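Local coordinates for protein LigF (Sphingobium sp. SYK-6, PDB 4XT0) that cleaves beta-aryl ether bonds of lignin as a glutathione-binding beta-etherase of the glutathione S-transferase superfamily, at residues L24-L29 with R236-E241. Residues are numbered along the deposited sequence; the frame is centred on the assembly and turned at random.
Sequences LYEKGL and RPAIKE. With TRS (2-amino-2-hydroxymethyl-propane-1,3-diol), chain C.
E26 and R236 form a side-on salt bridge in which each carboxylate oxygen takes one guanidinium N-H. NE of R236 lies 2.9 Å from OE2 of E26, on the syn side but tilted out of the carboxylate plane. NH2 of R236 meets OE1 of E26 from above that plane in a nearly straight bond (172°). Both oxygens sit close to the guanidinium plane, yet the two flat groups are turned 43° apart. The E26 chain bends at chi2, which carries its carboxylate across A238, and N86 gives OE1 a further hydrogen bond. An alanine in place of E26 would probably leave the guanidinium of R236 without this carboxylate partner and open a gap beside the methyl of A238.

That methyl, CB of A238, lies 3.4 Å from CD of E26. Apolar contact is modest, with CB of A238 4.3 Å from CB of Y25.

The carboxylate of E241 stands at the edge of the Y25 ring, its CD 3.5 Å from CD1 of Y25 and the planes 69° apart, while the phenol OH bonds to Q33.

Water links both sides, one molecule donating to O of Y25 and OE1 of E241, another joining OE1 of E26 to N of A238. A Tris molecule, probably from the crystallisation liquor, bridges O of L29 and OE2 of E241.

The contact joins the end of helix 15-26, closed by a Schellman motif at G28, to C-terminal helix 237-244, an interface between the thioredoxin-like and helical domains of the GST fold.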
loop_
_atom_site.group_PDB
_atom_site.type_symbol
_atom_site.label_atom_id
_atom_site.label_comp_id
_atom_site.label_asym_id
_atom_site.label_seq_id
_atom_site.Cartn_x
_atom_site.Cartn_y
_atom_site.Cartn_z
ATOM N N LEU A 24 0.887 -17.997 -10.083
ATOM C CA LEU A 24 1.196 -18.701 -11.325
ATOM C C LEU A 24 0.889 -20.198 -11.224
ATOM O O LEU A 24 0.285 -20.784 -12.128
ATOM C CB LEU A 24 2.678 -18.485 -11.704
ATOM C CG LEU A 24 3.017 -17.065 -12.189
ATOM C CD1 LEU A 24 4.517 -16.780 -12.028
ATOM C CD2 LEU A 24 2.540 -16.861 -13.641
ATOM N N TYR A 25 1.297 -20.819 -10.122
ATOM C CA TYR A 25 1.041 -22.250 -9.937
ATOM C C TYR A 25 -0.434 -22.528 -9.693
ATOM O O TYR A 25 -0.952 -23.540 -10.126
ATOM C CB TYR A 25 1.849 -22.811 -8.763
ATOM C CG TYR A 25 3.294 -23.097 -9.079
ATOM C CD1 TYR A 25 3.665 -24.271 -9.723
ATOM C CD2 TYR A 25 4.295 -22.193 -8.721
ATOM C CE1 TYR A 25 4.992 -24.536 -10.011
ATOM C CE2 TYR A 25 5.621 -22.445 -9.011
ATOM C CZ TYR A 25 5.965 -23.620 -9.656
ATOM O OH TYR A 25 7.284 -23.885 -9.932
ATOM N N GLU A 26 -1.116 -21.638 -8.979
ATOM C CA GLU A 26 -2.540 -21.871 -8.710
ATOM C C GLU A 26 -3.349 -21.789 -9.997
ATOM O O GLU A 26 -4.372 -22.468 -10.148
ATOM C CB GLU A 26 -3.084 -20.872 -7.685
ATOM C CG GLU A 26 -2.573 -21.100 -6.269
ATOM C CD GLU A 26 -3.322 -22.199 -5.513
ATOM O OE1 GLU A 26 -4.180 -22.897 -6.109
ATOM O OE2 GLU A 26 -3.031 -22.381 -4.308
ATOM N N LYS A 27 -2.882 -20.969 -10.937
ATOM C CA LYS A 27 -3.622 -20.776 -12.191
ATOM C C LYS A 27 -3.158 -21.737 -13.286
ATOM O O LYS A 27 -3.682 -21.740 -14.406
ATOM C CB LYS A 27 -3.500 -19.314 -12.635
ATOM C CG LYS A 27 -4.182 -18.377 -11.623
ATOM C CD LYS A 27 -4.208 -16.916 -12.111
ATOM C CE LYS A 27 -5.158 -16.734 -13.285
ATOM N NZ LYS A 27 -6.554 -17.219 -12.997
ATOM N N GLY A 28 -2.195 -22.582 -12.939
ATOM C CA GLY A 28 -1.705 -23.597 -13.856
ATOM C C GLY A 28 -0.985 -22.988 -15.044
ATOM O O GLY A 28 -0.868 -23.614 -16.088
ATOM N N LEU A 29 -0.492 -21.771 -14.877
ATOM C CA LEU A 29 0.168 -21.061 -15.971
ATOM C C LEU A 29 1.590 -21.561 -16.192
ATOM O O LEU A 29 2.356 -21.718 -15.242
ATOM C CB LEU A 29 0.186 -19.555 -15.696
ATOM C CG LEU A 29 -1.181 -18.874 -15.826
ATOM C CD1 LEU A 29 -1.155 -17.469 -15.270
ATOM C CD2 LEU A 29 -1.608 -18.849 -17.294
ATOM N N ARG A 236 -2.662 -27.311 -0.025
ATOM C CA ARG A 236 -3.161 -27.134 -1.393
ATOM C C ARG A 236 -2.154 -27.687 -2.386
ATOM O O ARG A 236 -0.964 -27.450 -2.235
ATOM C CB ARG A 236 -3.439 -25.658 -1.701
ATOM C CG ARG A 236 -4.490 -25.011 -0.802
ATOM C CD ARG A 236 -4.709 -23.538 -1.174
ATOM N NE ARG A 236 -5.096 -23.376 -2.578
ATOM C CZ ARG A 236 -6.354 -23.420 -3.006
ATOM N NH1 ARG A 236 -7.341 -23.600 -2.136
ATOM N NH2 ARG A 236 -6.631 -23.268 -4.295
ATOM N N PRO A 237 -2.628 -28.431 -3.407
ATOM C CA PRO A 237 -1.715 -29.041 -4.385
ATOM C C PRO A 237 -0.794 -28.040 -5.094
ATOM O O PRO A 237 0.375 -28.351 -5.294
ATOM C CB PRO A 237 -2.673 -29.708 -5.377
ATOM C CG PRO A 237 -3.863 -30.066 -4.527
ATOM C CD PRO A 237 -4.016 -28.886 -3.599
ATOM N N ALA A 238 -1.300 -26.869 -5.467
ATOM C CA ALA A 238 -0.484 -25.880 -6.172
ATOM C C ALA A 238 0.598 -25.290 -5.265
ATOM O O ALA A 238 1.685 -24.942 -5.736
ATOM C CB ALA A 238 -1.371 -24.745 -6.740
ATOM N N ILE A 239 0.300 -25.173 -3.969
ATOM C CA ILE A 239 1.277 -24.648 -3.011
ATOM C C ILE A 239 2.367 -25.678 -2.734
ATOM O O ILE A 239 3.560 -25.341 -2.712
ATOM C CB ILE A 239 0.602 -24.226 -1.682
ATOM C CG1 ILE A 239 -0.407 -23.083 -1.919
ATOM C CG2 ILE A 239 1.639 -23.814 -0.653
ATOM C CD1 ILE A 239 0.181 -21.791 -2.515
ATOM N N LYS A 240 1.973 -26.937 -2.539
ATOM C CA LYS A 240 2.957 -28.016 -2.432
ATOM C C LYS A 240 3.804 -28.097 -3.705
ATOM O O LYS A 240 5.022 -28.265 -3.629
ATOM C CB LYS A 240 2.285 -29.369 -2.160
ATOM C CG LYS A 240 1.712 -29.513 -0.759
ATOM C CD LYS A 240 1.263 -30.946 -0.485
ATOM C CE LYS A 240 0.562 -31.080 0.876
ATOM N NZ LYS A 240 1.444 -30.775 2.052
ATOM N N GLU A 241 3.173 -27.961 -4.873
ATOM C CA GLU A 241 3.926 -27.987 -6.131
ATOM C C GLU A 241 4.954 -26.847 -6.204
ATOM O O GLU A 241 6.081 -27.042 -6.668
ATOM C CB GLU A 241 2.985 -27.903 -7.332
ATOM C CG GLU A 241 3.696 -28.013 -8.677
ATOM C CD GLU A 241 2.792 -27.649 -9.846
ATOM O OE1 GLU A 241 1.639 -27.238 -9.599
ATOM O OE2 GLU A 241 3.235 -27.770 -11.010
HETATM C C TRS C . 3.147 -25.462 -14.083
HETATM C C1 TRS C . 4.343 -26.330 -14.490
HETATM C C2 TRS C . 3.615 -24.151 -13.452
HETATM C C3 TRS C . 2.314 -25.160 -15.320
HETATM N N TRS C . 2.302 -26.189 -13.128
HETATM O O1 TRS C . 5.206 -26.563 -13.397
HETATM O O2 TRS C . 2.500 -23.320 -13.200
HETATM O O3 TRS C . 2.118 -26.358 -16.035
HETATM O O HOH W 1 0.277 -25.670 -11.436
HETATM O O HOH W 2 -4.169 -25.703 -5.314
#